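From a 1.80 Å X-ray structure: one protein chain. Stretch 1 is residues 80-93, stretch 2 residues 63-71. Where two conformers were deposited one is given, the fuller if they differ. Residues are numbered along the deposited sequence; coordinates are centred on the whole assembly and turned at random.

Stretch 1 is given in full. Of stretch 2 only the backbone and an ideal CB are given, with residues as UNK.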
# COMPACT_ATOMS: atom_id res chain seq x y z
N GLU A 80 2.99 14.70 8.42
CA GLU A 80 3.12 13.33 7.92
C GLU A 80 3.52 13.38 6.45
O GLU A 80 2.96 14.17 5.69
CB GLU A 80 1.83 12.56 8.11
CG GLU A 80 1.92 11.08 7.74
CD GLU A 80 0.68 10.32 8.18
OE1 GLU A 80 -0.24 10.94 8.76
OE2 GLU A 80 0.65 9.09 7.95
N VAL A 81 4.49 12.54 6.06
CA VAL A 81 5.00 12.46 4.69
C VAL A 81 4.65 11.11 4.10
O VAL A 81 5.04 10.09 4.66
CB VAL A 81 6.54 12.67 4.57
CG1 VAL A 81 6.97 12.86 3.11
CG2 VAL A 81 7.01 13.82 5.43
N PHE A 82 3.95 11.11 2.96
CA PHE A 82 3.60 9.91 2.21
C PHE A 82 4.72 9.77 1.19
O PHE A 82 5.14 10.79 0.63
CB PHE A 82 2.23 10.07 1.55
CG PHE A 82 1.09 9.94 2.53
CD1 PHE A 82 0.82 10.96 3.45
CD2 PHE A 82 0.29 8.80 2.54
CE1 PHE A 82 -0.22 10.82 4.37
CE2 PHE A 82 -0.75 8.67 3.47
CZ PHE A 82 -1.00 9.68 4.37
N VAL A 83 5.23 8.56 0.99
CA VAL A 83 6.33 8.31 0.06
C VAL A 83 6.00 7.14 -0.87
O VAL A 83 5.22 6.26 -0.51
CB VAL A 83 7.69 8.07 0.78
CG1 VAL A 83 8.10 9.25 1.67
CG2 VAL A 83 7.69 6.75 1.59
N HIS A 84 6.60 7.14 -2.06
CA HIS A 84 6.53 6.04 -3.00
C HIS A 84 7.95 5.56 -3.24
O HIS A 84 8.87 6.35 -3.43
CB HIS A 84 5.84 6.42 -4.33
CG HIS A 84 5.77 5.27 -5.31
ND1 HIS A 84 4.91 4.19 -5.10
CD2 HIS A 84 6.45 5.06 -6.46
CE1 HIS A 84 5.09 3.38 -6.13
NE2 HIS A 84 6.00 3.86 -6.98
N CYS A 85 8.12 4.25 -3.19
CA CYS A 85 9.39 3.59 -3.44
C CYS A 85 9.27 2.75 -4.69
O CYS A 85 8.28 2.03 -4.86
CB CYS A 85 9.79 2.74 -2.24
SG CYS A 85 11.41 1.93 -2.43
N ASP A 86 10.28 2.84 -5.56
CA ASP A 86 10.44 1.99 -6.75
C ASP A 86 11.95 1.92 -6.95
O ASP A 86 12.51 2.62 -7.78
CB ASP A 86 9.64 2.48 -7.97
CG ASP A 86 9.64 1.49 -9.15
OD1 ASP A 86 10.46 0.54 -9.14
OD2 ASP A 86 8.78 1.64 -10.05
N ASP A 87 12.59 1.11 -6.10
CA ASP A 87 14.04 1.03 -6.01
C ASP A 87 14.48 -0.42 -6.05
O ASP A 87 14.10 -1.19 -5.17
CB ASP A 87 14.48 1.70 -4.70
CG ASP A 87 15.98 1.87 -4.51
OD1 ASP A 87 16.73 1.62 -5.49
OD2 ASP A 87 16.40 2.26 -3.40
N HIS A 88 15.24 -0.82 -7.09
CA HIS A 88 15.71 -2.21 -7.30
C HIS A 88 14.47 -3.17 -7.30
O HIS A 88 14.50 -4.24 -6.69
CB HIS A 88 16.75 -2.62 -6.24
CG HIS A 88 18.08 -1.92 -6.37
ND1 HIS A 88 18.25 -0.61 -5.97
CD2 HIS A 88 19.27 -2.40 -6.80
CE1 HIS A 88 19.52 -0.32 -6.20
NE2 HIS A 88 20.18 -1.37 -6.69
N ASP A 89 13.39 -2.72 -7.96
CA ASP A 89 12.08 -3.39 -8.10
C ASP A 89 11.35 -3.58 -6.76
O ASP A 89 10.37 -4.32 -6.72
CB ASP A 89 12.18 -4.72 -8.85
CG ASP A 89 12.30 -4.54 -10.36
OD1 ASP A 89 11.83 -3.50 -10.87
OD2 ASP A 89 12.84 -5.45 -11.02
N ILE A 90 11.82 -2.91 -5.67
CA ILE A 90 11.09 -2.90 -4.39
C ILE A 90 10.10 -1.73 -4.52
O ILE A 90 10.52 -0.57 -4.62
CB ILE A 90 12.04 -2.80 -3.16
CG1 ILE A 90 12.94 -4.09 -3.07
CG2 ILE A 90 11.24 -2.54 -1.85
CD1 ILE A 90 14.18 -3.89 -2.35
N VAL A 91 8.80 -2.05 -4.57
CA VAL A 91 7.76 -1.04 -4.81
C VAL A 91 6.74 -1.01 -3.68
O VAL A 91 6.12 -2.03 -3.36
CB VAL A 91 7.05 -1.27 -6.19
CG1 VAL A 91 5.99 -0.19 -6.46
CG2 VAL A 91 8.07 -1.36 -7.34
N PHE A 92 6.54 0.18 -3.09
CA PHE A 92 5.54 0.37 -2.03
C PHE A 92 5.27 1.85 -1.83
O PHE A 92 6.03 2.70 -2.31
CB PHE A 92 5.99 -0.25 -0.67
CG PHE A 92 7.25 0.36 -0.05
CD1 PHE A 92 7.18 1.53 0.70
CD2 PHE A 92 8.50 -0.20 -0.28
CE1 PHE A 92 8.34 2.12 1.23
CE2 PHE A 92 9.66 0.35 0.29
CZ PHE A 92 9.57 1.51 1.04
N ASN A 93 4.18 2.10 -1.12
CA ASN A 93 3.80 3.42 -0.61
C ASN A 93 3.73 3.31 0.89
O ASN A 93 3.29 2.28 1.41
CB ASN A 93 2.51 3.93 -1.20
CG ASN A 93 2.70 4.48 -2.58
OD1 ASN A 93 3.05 3.75 -3.52
ND2 ASN A 93 2.55 5.79 -2.73
N UNK A 63 15.94 2.18 6.10
CA UNK A 63 15.70 1.01 5.26
C UNK A 63 16.70 0.84 4.11
O UNK A 63 16.70 -0.22 3.47
CB UNK A 63 14.28 1.09 4.68
N UNK A 64 17.55 1.84 3.88
CA UNK A 64 18.55 1.78 2.81
C UNK A 64 17.89 1.86 1.44
O UNK A 64 18.43 1.34 0.45
CB UNK A 64 19.37 0.50 2.92
N UNK A 65 16.71 2.49 1.38
CA UNK A 65 15.95 2.63 0.14
C UNK A 65 15.74 4.08 -0.27
O UNK A 65 15.54 4.96 0.58
CB UNK A 65 14.59 1.94 0.29
N UNK A 66 15.77 4.31 -1.58
CA UNK A 66 15.52 5.61 -2.19
C UNK A 66 14.01 5.75 -2.43
O UNK A 66 13.42 4.96 -3.16
CB UNK A 66 16.30 5.77 -3.49
N UNK A 67 13.38 6.74 -1.78
CA UNK A 67 11.94 6.96 -1.93
C UNK A 67 11.73 8.40 -2.40
O UNK A 67 12.66 9.22 -2.31
CB UNK A 67 11.19 6.69 -0.62
N UNK A 68 10.52 8.70 -2.86
CA UNK A 68 10.12 10.03 -3.30
C UNK A 68 8.83 10.45 -2.56
O UNK A 68 7.84 9.72 -2.60
CB UNK A 68 9.91 10.05 -4.82
N UNK A 69 8.83 11.64 -1.92
CA UNK A 69 7.63 12.14 -1.25
C UNK A 69 6.50 12.36 -2.27
O UNK A 69 6.74 12.88 -3.36
CB UNK A 69 7.94 13.44 -0.50
N UNK A 70 5.29 11.94 -1.93
CA UNK A 70 4.12 12.15 -2.80
C UNK A 70 3.14 13.12 -2.18
O UNK A 70 2.29 13.66 -2.88
CB UNK A 70 3.42 10.82 -3.09
N UNK A 71 3.19 13.27 -0.85
CA UNK A 71 2.26 14.15 -0.15
C UNK A 71 2.78 14.53 1.19
O UNK A 71 3.34 13.69 1.89
CB UNK A 71 0.89 13.49 -0.00

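Stretch 1 is a hairpin: strand 80-87, a type I' turn from D87 to I90, and the returning strand from I90. Its first strand pairs antiparallel with the strand part of stretch 2, where the backbone sets the side of the sheet that most CB atoms join.

Position 63 directs its CB toward stretch 1, but nothing there lies within 5.5 Å; many residues would fit, and F63 is deposited. At position 64 phi is 70°, which by itself favours glycine. It is G64, whose O accepts a hydrogen bond from a water that also donates to D87 OD2.

The CB of position 65 points toward a largely apolar hollow between C85, I90 and F92, bordered by the D87 carboxylate, whose OD2 is 4.1 Å from that CB. A branched aliphatic or a methionine would suit it, since OD2 is already taken up by the N of position 66 and a water. L65 fills it: CD1 lies 3.7 Å from F92 CE2, at the edge of that ring, and CD2 lies 4.0 Å from I90 CD1.

At position 66 the backbone N is held by D87 OD2 at 2.8 Å, an almost linear hydrogen bond available to any residue but proline. The CB points sideways, 3.5 Å from the same carboxylate oxygen, so a polar or basic side chain would be plausible. K66 is deposited, but its end leads away from stretch 1.

Position 67 sends its CB to the sheet face carrying V83 and C85, 4.0 Å from V83 CB, which calls for a compact apolar residue such as valine or isoleucine. V67 spans the two neighbours: CG2 is 3.7 Å from V83 CB, and CG1 is 3.7 Å from C85 CB.

Position 68 turns to the other face, beside H84. Its N donates to H84 O and its O accepts from H84 N, both at 2.9 Å, so a long polar chain is acceptable. K68 leads its end away.

Position 69 returns to the face of V83, its CB just 3.8 Å from V81 CG1. A small apolar residue suits this spacing, and A69 makes that methyl contact.

Between F82 and V83 the register slips by one, a beta bulge. F82 O accepts from the N of position 70 at 2.8 Å; the N of position 71 also donates to F82 O, weakly, at 3.5 Å. The sideways CB of position 70 allows a small or beta-branched residue; T70 sets CG2 3.8 Å from H84 CB.

Position 71 places its CB 4.0 Å from F82 CB, where apolar or polar chains could serve. N71 packs there, its O accepts from F82 N at 2.9 Å, and its ND2 is hydrogen-bonded elsewhere in the structure.

Stretch 2, residues 63-71: FGLKVKATN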
# COMPACT_ATOMS: atom_id res chain seq x y z
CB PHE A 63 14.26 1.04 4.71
CG PHE A 63 13.24 1.14 5.82
CD1 PHE A 63 12.96 0.04 6.63
CD2 PHE A 63 12.60 2.34 6.11
CE1 PHE A 63 12.03 0.14 7.68
CE2 PHE A 63 11.69 2.44 7.17
CZ PHE A 63 11.43 1.34 7.95
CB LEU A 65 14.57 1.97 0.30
CG LEU A 65 14.61 0.43 0.41
CD1 LEU A 65 13.30 -0.10 0.99
CD2 LEU A 65 14.91 -0.22 -0.96
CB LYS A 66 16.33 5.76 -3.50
CG LYS A 66 16.40 7.20 -4.03
CD LYS A 66 16.81 7.28 -5.51
CE LYS A 66 18.28 6.99 -5.76
NZ LYS A 66 18.59 6.91 -7.21
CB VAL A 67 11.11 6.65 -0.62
CG1 VAL A 67 11.44 5.26 -0.09
CG2 VAL A 67 11.34 7.71 0.47
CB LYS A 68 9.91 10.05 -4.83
CG LYS A 68 9.60 11.42 -5.42
CD LYS A 68 10.88 12.23 -5.68
CE LYS A 68 10.60 13.60 -6.25
NZ LYS A 68 11.78 14.49 -6.13
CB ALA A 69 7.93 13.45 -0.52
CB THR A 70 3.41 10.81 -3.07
OG1 THR A 70 2.95 10.31 -1.82
CG2 THR A 70 4.30 9.80 -3.78
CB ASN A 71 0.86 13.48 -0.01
CG ASN A 71 -0.27 14.47 0.20
OD1 ASN A 71 -0.09 15.69 0.15
ND2 ASN A 71 -1.49 13.95 0.41
O HOH W 1 18.82 1.95 -2.32
O HOH W 2 12.16 5.10 -5.47
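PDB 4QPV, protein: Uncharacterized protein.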